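Local coordinates for protein iron-regulated transcriptional activator AFT2 (Saccharomyces cerevisiae, PDB 4LMG) that activates iron-regulon genes in yeast when iron is low, by recognising the CACCC core of iron-responsive promoter elements, at residues F48-V53 / C73-R78. Sequence-based numbering, arbitrary orientation.
Sequences FKCRSV and CPFRIR. With ZN (zinc ion), chain I; nucleotides of chain H; nucleotides of chain G.
R76 NH1 is held by two carbonyl acceptors of its own segment: one bond runs to C73 O at 2.8 Å, along a carbonyl lone pair and within 3° of the guanidinium plane, and the other goes to F75 O, which NH1 meets from above the carbonyl plane. This double hold, with the bend of the arginine at chi2 (-58°), fixes the rotation of the guanidinium and ties it to the turn at 73-75. K49 runs alongside in the same direction, its extended chain placing CD 3.7 Å above the centre of one guanidinium face, while C2 of DA1 of chain H covers the opposite face. The like charges K49 NZ and R76 NH2 stay 4.4 Å apart; E39, in long, weak ion pairs with both, may ease their repulsion. The strands that carry them, 45-50 and 76-82, are adjacent inner strands of the five-stranded antiparallel sheet of the WRKY-GCM1 fold. F48 and I77 form a hydrogen-bonded pair, with F48 N to I77 O nearly straight (2.7 Å, 175°), and their side chains meet at CB against helix 21-29. Past K49 and R76 the two chains part, and a water bridges the gap, accepting from C50 N at 2.8 Å and lying within donating distance of C73 O and F75 O. Beyond it, C50 SG and C73 SG each bind zinc at 2.3 Å, in a site completed by H97 and H99; F75, its ring stacked on H97, also lies obliquely beside C50 SG. Where the chain leaves the zinc site, S52 N and OG bond to phosphate oxygens of DG9 and DT8 of chain G, respectively.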
ATOM      1  N   PHE A  48       4.953 -10.282   9.765  1.00 29.40           N
ATOM      2  CA  PHE A  48       3.722  -9.948  10.462  1.00 27.07           C
ATOM      3  C   PHE A  48       4.015  -9.112  11.698  1.00 29.70           C
ATOM      4  O   PHE A  48       5.108  -9.180  12.260  1.00 27.99           O
ATOM      5  CB  PHE A  48       2.989 -11.224  10.881  1.00 20.80           C
ATOM      6  CG  PHE A  48       2.660 -12.143   9.740  1.00 25.46           C
ATOM      7  CD1 PHE A  48       3.587 -13.067   9.287  1.00 22.45           C
ATOM      8  CD2 PHE A  48       1.419 -12.093   9.130  1.00 26.89           C
ATOM      9  CE1 PHE A  48       3.283 -13.918   8.245  1.00 22.63           C
ATOM     10  CE2 PHE A  48       1.110 -12.940   8.088  1.00 30.86           C
ATOM     11  CZ  PHE A  48       2.043 -13.856   7.644  1.00 23.28           C
ATOM     12  N   LYS A  49       3.030  -8.326  12.115  1.00 28.10           N
ATOM     13  CA  LYS A  49       3.121  -7.588  13.369  1.00 31.46           C
ATOM     14  C   LYS A  49       1.729  -7.354  13.945  1.00 21.49           C
ATOM     15  O   LYS A  49       0.726  -7.717  13.329  1.00 17.16           O
ATOM     16  CB  LYS A  49       3.843  -6.257  13.166  1.00 29.51           C
ATOM     17  CG  LYS A  49       3.140  -5.306  12.212  1.00 26.77           C
ATOM     18  CD  LYS A  49       3.939  -4.029  12.050  1.00 30.51           C
ATOM     19  CE  LYS A  49       3.294  -3.090  11.047  1.00 36.30           C
ATOM     20  NZ  LYS A  49       4.189  -1.939  10.746  1.00 45.00           N
ATOM     21  N   CYS A  50       1.669  -6.754  15.128  1.00 20.50           N
ATOM     22  CA  CYS A  50       0.385  -6.444  15.745  1.00 34.35           C
ATOM     23  C   CYS A  50      -0.292  -5.304  15.008  1.00 30.11           C
ATOM     24  O   CYS A  50       0.347  -4.308  14.671  1.00 25.98           O
ATOM     25  CB  CYS A  50       0.559  -6.071  17.219  1.00 33.58           C
ATOM     26  SG  CYS A  50       0.921  -7.461  18.313  1.00 27.89           S
ATOM     27  N   ARG A  51      -1.587  -5.452  14.751  1.00 23.35           N
ATOM     28  CA  ARG A  51      -2.355  -4.359  14.181  1.00 28.25           C
ATOM     29  C   ARG A  51      -2.108  -3.102  15.001  1.00 31.00           C
ATOM     30  O   ARG A  51      -2.032  -3.155  16.230  1.00 30.53           O
ATOM     31  CB  ARG A  51      -3.848  -4.675  14.166  1.00 30.19           C
ATOM     32  CG  ARG A  51      -4.684  -3.577  13.527  1.00 34.66           C
ATOM     33  CD  ARG A  51      -6.162  -3.893  13.601  1.00 30.29           C
ATOM     34  NE  ARG A  51      -6.431  -5.252  13.152  1.00 28.51           N
ATOM     35  CZ  ARG A  51      -6.483  -5.623  11.878  1.00 30.19           C
ATOM     36  NH1 ARG A  51      -6.282  -4.733  10.914  1.00 33.65           N
ATOM     37  NH2 ARG A  51      -6.735  -6.886  11.569  1.00 37.24           N
ATOM     38  N   SER A  52      -1.974  -1.974  14.314  1.00 26.17           N
ATOM     39  CA  SER A  52      -1.742  -0.704  14.976  1.00 31.03           C
ATOM     40  C   SER A  52      -3.061  -0.162  15.521  1.00 45.09           C
ATOM     41  O   SER A  52      -4.005   0.080  14.764  1.00 45.98           O
ATOM     42  CB  SER A  52      -1.114   0.291  13.997  1.00 42.73           C
ATOM     43  OG  SER A  52      -0.675   1.464  14.658  1.00 48.76           O
ATOM     44  N   VAL A  53      -3.127   0.013  16.837  1.00 38.96           N
ATOM     45  CA  VAL A  53      -4.322   0.557  17.477  1.00 53.52           C
ATOM     46  C   VAL A  53      -3.999   1.820  18.270  1.00 52.77           C
ATOM     47  O   VAL A  53      -4.407   2.921  17.900  1.00 50.85           O
ATOM     48  CB  VAL A  53      -4.982  -0.474  18.411  1.00 60.43           C
ATOM     49  CG1 VAL A  53      -6.149   0.158  19.157  1.00 66.71           C
ATOM     50  CG2 VAL A  53      -5.440  -1.691  17.622  1.00 54.57           C
ATOM     51  N   CYS A  73       4.448  -1.386  18.824  1.00 43.86           N
ATOM     52  CA  CYS A  73       4.782  -2.693  19.373  1.00 42.92           C
ATOM     53  C   CYS A  73       5.874  -3.380  18.560  1.00 35.89           C
ATOM     54  O   CYS A  73       5.783  -3.459  17.337  1.00 30.53           O
ATOM     55  CB  CYS A  73       3.539  -3.579  19.430  1.00 33.88           C
ATOM     56  SG  CYS A  73       3.839  -5.192  20.164  1.00 35.36           S
ATOM     57  N   PRO A  74       6.908  -3.889  19.247  1.00 40.60           N
ATOM     58  CA  PRO A  74       8.090  -4.502  18.630  1.00 40.56           C
ATOM     59  C   PRO A  74       7.859  -5.940  18.166  1.00 41.30           C
ATOM     60  O   PRO A  74       8.638  -6.450  17.361  1.00 41.59           O
ATOM     61  CB  PRO A  74       9.112  -4.483  19.767  1.00 39.81           C
ATOM     62  CG  PRO A  74       8.279  -4.625  20.996  1.00 37.87           C
ATOM     63  CD  PRO A  74       7.004  -3.869  20.719  1.00 38.80           C
ATOM     64  N   PHE A  75       6.810  -6.581  18.676  1.00 38.18           N
ATOM     65  CA  PHE A  75       6.483  -7.958  18.308  1.00 32.39           C
ATOM     66  C   PHE A  75       6.534  -8.163  16.796  1.00 37.44           C
ATOM     67  O   PHE A  75       5.981  -7.368  16.034  1.00 35.42           O
ATOM     68  CB  PHE A  75       5.098  -8.328  18.841  1.00 32.33           C
ATOM     69  CG  PHE A  75       4.678  -9.739  18.532  1.00 28.29           C
ATOM     70  CD1 PHE A  75       3.856 -10.013  17.450  1.00 21.86           C
ATOM     71  CD2 PHE A  75       5.090 -10.793  19.335  1.00 33.64           C
ATOM     72  CE1 PHE A  75       3.460 -11.312  17.170  1.00 21.41           C
ATOM     73  CE2 PHE A  75       4.699 -12.090  19.060  1.00 26.43           C
ATOM     74  CZ  PHE A  75       3.882 -12.350  17.976  1.00 21.12           C
ATOM     75  N   ARG A  76       7.203  -9.231  16.367  1.00 24.35           N
ATOM     76  CA  ARG A  76       7.328  -9.531  14.945  1.00 31.15           C
ATOM     77  C   ARG A  76       7.296 -11.028  14.665  1.00 35.78           C
ATOM     78  O   ARG A  76       7.895 -11.820  15.389  1.00 29.46           O
ATOM     79  CB  ARG A  76       8.622  -8.941  14.375  1.00 30.27           C
ATOM     80  CG  ARG A  76       8.623  -7.430  14.216  1.00 31.97           C
ATOM     81  CD  ARG A  76       7.486  -6.965  13.322  1.00 33.81           C
ATOM     82  NE  ARG A  76       7.575  -5.538  13.024  1.00 32.10           N
ATOM     83  CZ  ARG A  76       7.238  -4.573  13.876  1.00 32.87           C
ATOM     84  NH1 ARG A  76       6.792  -4.879  15.088  1.00 20.02           N
ATOM     85  NH2 ARG A  76       7.349  -3.302  13.517  1.00 35.58           N
ATOM     86  N   ILE A  77       6.590 -11.408  13.608  1.00 34.28           N
ATOM     87  CA  ILE A  77       6.639 -12.777  13.114  1.00 30.74           C
ATOM     88  C   ILE A  77       7.162 -12.763  11.684  1.00 38.30           C
ATOM     89  O   ILE A  77       6.692 -11.989  10.849  1.00 34.15           O
ATOM     90  CB  ILE A  77       5.260 -13.449  13.146  1.00 30.57           C
ATOM     91  CG1 ILE A  77       4.701 -13.459  14.570  1.00 30.26           C
ATOM     92  CG2 ILE A  77       5.349 -14.866  12.606  1.00 27.76           C
ATOM     93  CD1 ILE A  77       3.378 -14.173  14.692  1.00 23.21           C
ATOM     94  N   ARG A  78       8.142 -13.613  11.405  1.00 32.63           N
ATOM     95  CA  ARG A  78       8.734 -13.663  10.077  1.00 29.73           C
ATOM     96  C   ARG A  78       8.673 -15.071   9.499  1.00 25.81           C
ATOM     97  O   ARG A  78       9.248 -16.004  10.053  1.00 28.35           O
ATOM     98  CB  ARG A  78      10.177 -13.160  10.118  1.00 43.86           C
ATOM     99  CG  ARG A  78      10.823 -12.984   8.752  1.00 57.57           C
ATOM    100  CD  ARG A  78      12.057 -12.102   8.854  1.00 72.04           C
ATOM    101  NE  ARG A  78      12.766 -11.990   7.585  1.00 86.91           N
ATOM    102  CZ  ARG A  78      13.811 -12.740   7.247  1.00 96.31           C
ATOM    103  NH1 ARG A  78      14.268 -13.659   8.088  1.00 99.29           N
ATOM    104  NH2 ARG A  78      14.398 -12.573   6.069  1.00 95.52           N
TER
HETATM  105 ZN    ZN I 201       1.913  -6.384  20.062  1.00 37.33          ZN
ATOM    106  O5'  DA H   1      14.026  -9.590  10.124  1.00 94.44           O
ATOM    107  C5'  DA H   1      13.136  -8.826  10.935  1.00 91.14           C
ATOM    108  C4'  DA H   1      12.086  -8.127  10.088  1.00 86.75           C
ATOM    109  O4'  DA H   1      11.119  -7.483  10.952  1.00 88.65           O
ATOM    110  C3'  DA H   1      12.604  -7.004   9.203  1.00 84.25           C
ATOM    111  O3'  DA H   1      11.699  -6.774   8.130  1.00 78.18           O
ATOM    112  C2'  DA H   1      12.628  -5.827  10.171  1.00 87.32           C
ATOM    113  C1'  DA H   1      11.416  -6.104  11.058  1.00 90.85           C
ATOM    114  N9   DA H   1      11.644  -5.800  12.468  1.00100.89           N
ATOM    115  C8   DA H   1      12.277  -6.588  13.390  1.00103.41           C
ATOM    116  N7   DA H   1      12.337  -6.059  14.588  1.00106.06           N
ATOM    117  C5   DA H   1      11.700  -4.838  14.443  1.00110.37           C
ATOM    118  C6   DA H   1      11.431  -3.795  15.351  1.00116.10           C
ATOM    119  N6   DA H   1      11.792  -3.829  16.639  1.00118.04           N
ATOM    120  N1   DA H   1      10.775  -2.713  14.882  1.00117.72           N
ATOM    121  C2   DA H   1      10.416  -2.684  13.592  1.00114.93           C
ATOM    122  N3   DA H   1      10.611  -3.600  12.645  1.00109.80           N
ATOM    123  C4   DA H   1      11.265  -4.662  13.141  1.00107.03           C
TER
ATOM    124  P    DG G   9      -1.549  -1.643  10.224  1.00 25.74           P
ATOM    125  OP1  DG G   9      -2.266  -1.763  11.511  1.00 23.59           O
ATOM    126  OP2  DG G   9      -0.067  -1.669  10.220  1.00 19.67           O
ATOM    127  O5'  DG G   9      -2.083  -2.774   9.233  1.00 28.45           O
ATOM    128  C5'  DG G   9      -3.470  -2.770   8.916  1.00 25.86           C
ATOM    129  C4'  DG G   9      -3.716  -3.272   7.506  1.00 22.51           C
ATOM    130  O4'  DG G   9      -3.426  -2.224   6.541  1.00 29.38           O
ATOM    131  C3'  DG G   9      -2.865  -4.458   7.078  1.00 25.94           C
ATOM    132  O3'  DG G   9      -3.633  -5.219   6.157  1.00 27.01           O
ATOM    133  C2'  DG G   9      -1.666  -3.780   6.414  1.00 21.60           C
ATOM    134  C1'  DG G   9      -2.332  -2.592   5.721  1.00 25.19           C
ATOM    135  N9   DG G   9      -1.506  -1.393   5.567  1.00 24.05           N
ATOM    136  C8   DG G   9      -0.723  -0.789   6.521  1.00 30.05           C
ATOM    137  N7   DG G   9      -0.112   0.282   6.094  1.00 21.75           N
ATOM    138  C5   DG G   9      -0.527   0.409   4.775  1.00 27.83           C
ATOM    139  C6   DG G   9      -0.200   1.385   3.803  1.00 27.67           C
ATOM    140  O6   DG G   9       0.547   2.368   3.918  1.00 22.27           O
ATOM    141  N1   DG G   9      -0.837   1.141   2.589  1.00 19.42           N
ATOM    142  C2   DG G   9      -1.686   0.084   2.350  1.00 27.41           C
ATOM    143  N2   DG G   9      -2.209   0.008   1.118  1.00 18.06           N
ATOM    144  N3   DG G   9      -2.002  -0.838   3.251  1.00 20.51           N
ATOM    145  C4   DG G   9      -1.387  -0.613   4.438  1.00 22.95           C
ATOM    146  P    DT G   8      -1.728   4.236  12.965  1.00 41.34           P
ATOM    147  OP1  DT G   8      -2.285   3.626  14.193  1.00 50.70           O
ATOM    148  OP2  DT G   8      -0.352   4.779  12.969  1.00 38.09           O
ATOM    149  O5'  DT G   8      -1.815   3.182  11.768  1.00 35.73           O
ATOM    150  C5'  DT G   8      -3.066   2.604  11.440  1.00 31.88           C
ATOM    151  C4'  DT G   8      -2.944   1.788  10.169  1.00 31.29           C
ATOM    152  O4'  DT G   8      -2.968   2.657   9.007  1.00 29.30           O
ATOM    153  C3'  DT G   8      -1.665   0.967  10.050  1.00 30.14           C
ATOM    154  O3'  DT G   8      -2.025  -0.284   9.514  1.00 34.24           O
ATOM    155  C2'  DT G   8      -0.843   1.766   9.040  1.00 25.71           C
ATOM    156  C1'  DT G   8      -1.967   2.212   8.117  1.00 29.33           C
ATOM    157  N1   DT G   8      -1.649   3.321   7.166  1.00 26.51           N
ATOM    158  C2   DT G   8      -2.256   3.303   5.934  1.00 28.50           C
ATOM    159  O2   DT G   8      -3.023   2.423   5.589  1.00 31.90           O
ATOM    160  N3   DT G   8      -1.930   4.352   5.113  1.00 28.38           N
ATOM    161  C4   DT G   8      -1.075   5.397   5.402  1.00 26.00           C
ATOM    162  O4   DT G   8      -0.843   6.293   4.596  1.00 38.95           O
ATOM    163  C5   DT G   8      -0.476   5.357   6.710  1.00 25.65           C
ATOM    164  C7   DT G   8       0.469   6.444   7.126  1.00 26.31           C
ATOM    165  C6   DT G   8      -0.786   4.338   7.523  1.00 25.11           C
TER
HETATM  166  O   HOH W   1       3.797  -5.792  16.681  1.00 28.25           O
HETATM  167  O   HOH W   2       2.833  -3.286  15.582  1.00 35.53           O